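PDB 4JDU: aerotolerance-related membrane protein from Bacteroides fragilis, which binds calcium through a von Willebrand factor type A domain and is probably linked to aerotolerance at the cell membrane. Local coordinates for residues 89-92 / 93-97. The protein carries 6 engineered substitutions. Residues are numbered along the deposited sequence; the frame is centred on the assembly and turned at random.
Sequences TAIG and AAINL. With CA (calcium ion), chain C.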
# COMPACT_ATOMS: atom_id res chain seq x y z
N THR A 89 -10.36 4.85 4.99
CA THR A 89 -9.61 4.00 4.08
C THR A 89 -10.15 4.05 2.64
O THR A 89 -11.23 3.51 2.35
CB THR A 89 -9.58 2.56 4.60
OG1 THR A 89 -8.90 2.54 5.87
CG2 THR A 89 -8.85 1.64 3.62
N ALA A 90 -9.39 4.69 1.76
CA ALA A 90 -9.84 5.00 0.40
C ALA A 90 -8.88 4.46 -0.67
O ALA A 90 -8.17 5.23 -1.33
CB ALA A 90 -9.99 6.50 0.24
N ILE A 91 -8.88 3.14 -0.83
CA ILE A 91 -7.98 2.50 -1.77
C ILE A 91 -8.23 2.96 -3.22
O ILE A 91 -7.28 3.18 -3.99
CB ILE A 91 -8.09 0.95 -1.67
CG1 ILE A 91 -7.73 0.49 -0.25
CG2 ILE A 91 -7.19 0.29 -2.70
CD1 ILE A 91 -7.91 -1.02 -0.04
N GLY A 92 -9.49 3.13 -3.60
CA GLY A 92 -9.82 3.57 -4.94
C GLY A 92 -9.23 4.93 -5.25
O GLY A 92 -8.65 5.15 -6.31
N ALA A 93 -9.37 5.86 -4.31
CA ALA A 93 -8.79 7.18 -4.48
C ALA A 93 -7.28 7.11 -4.66
O ALA A 93 -6.71 7.85 -5.47
CB ALA A 93 -9.16 8.09 -3.30
N ALA A 94 -6.62 6.22 -3.92
CA ALA A 94 -5.17 6.05 -4.03
C ALA A 94 -4.76 5.47 -5.39
O ALA A 94 -3.78 5.93 -5.99
CB ALA A 94 -4.63 5.19 -2.88
N ILE A 95 -5.51 4.48 -5.87
CA ILE A 95 -5.22 3.90 -7.19
C ILE A 95 -5.43 4.93 -8.29
O ILE A 95 -4.60 5.05 -9.20
CB ILE A 95 -6.07 2.65 -7.45
CG1 ILE A 95 -5.71 1.56 -6.44
CG2 ILE A 95 -5.89 2.16 -8.89
CD1 ILE A 95 -6.68 0.38 -6.50
N ASN A 96 -6.53 5.68 -8.19
CA ASN A 96 -6.81 6.73 -9.16
C ASN A 96 -5.69 7.76 -9.21
O ASN A 96 -5.27 8.18 -10.28
CB ASN A 96 -8.13 7.44 -8.84
CG ASN A 96 -9.35 6.64 -9.27
OD1 ASN A 96 -9.25 5.69 -10.06
ND2 ASN A 96 -10.51 7.03 -8.77
N LEU A 97 -5.21 8.17 -8.04
CA LEU A 97 -4.14 9.15 -7.99
C LEU A 97 -2.86 8.56 -8.57
O LEU A 97 -2.17 9.22 -9.36
CB LEU A 97 -3.91 9.57 -6.53
CG LEU A 97 -2.77 10.56 -6.32
CD1 LEU A 97 -3.02 11.86 -7.04
CD2 LEU A 97 -2.61 10.80 -4.81
CA CA C . -7.71 1.23 7.47
O HOH W 1 -8.33 2.65 9.62
O HOH W 2 -9.71 0.13 8.42
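Ile91 and Ile95, one helical turn apart, meet through a single methyl pair: CG2 of Ile91 lies 3.8 Å from CD1 of Ile95. In Ile91, chi1 of -60° sets CG1 beside the backbone N and leaves CG2 anti to it. Ile95, with CG1 beside its own backbone N and chi2 extended (171°), carries CD1 back to Ile91, its CG1 only 3.3 Å from the Ile91 carbonyl oxygen. That oxygen accepts the Ile95 amide at 2.9 Å, while Gly92 O takes the amide of Asn96 at 168°, the straightest of three successive i to i+4 bonds. The first is longer: Ala94 N reaches O of the N-cap residue Ala90 at 3.2 Å, in the carbonyl plane. Against the buried isoleucines, the solvent side belongs to exposed Ala93 and Asn96: CB of buried Ala90 stands 4.0 Å from CB of Ala93, and the Asn96 side chain lies alongside Gly92 O, with CG at 3.4 Å. Just ahead of the helix, Thr89 OG1 binds calcium at 2.4 Å, and Ser18 and Ser20 supply further ligands, an arrangement consistent with the MIDAS site of von Willebrand factor A domains. The helix's buried face lies against the central sheet, Ile91 on Val114 and Thr116, Ile95 on Val114 and Ala94 on Phe55, while Ala125 and Ala128 of helix 125-134 pack beside the two isoleucines.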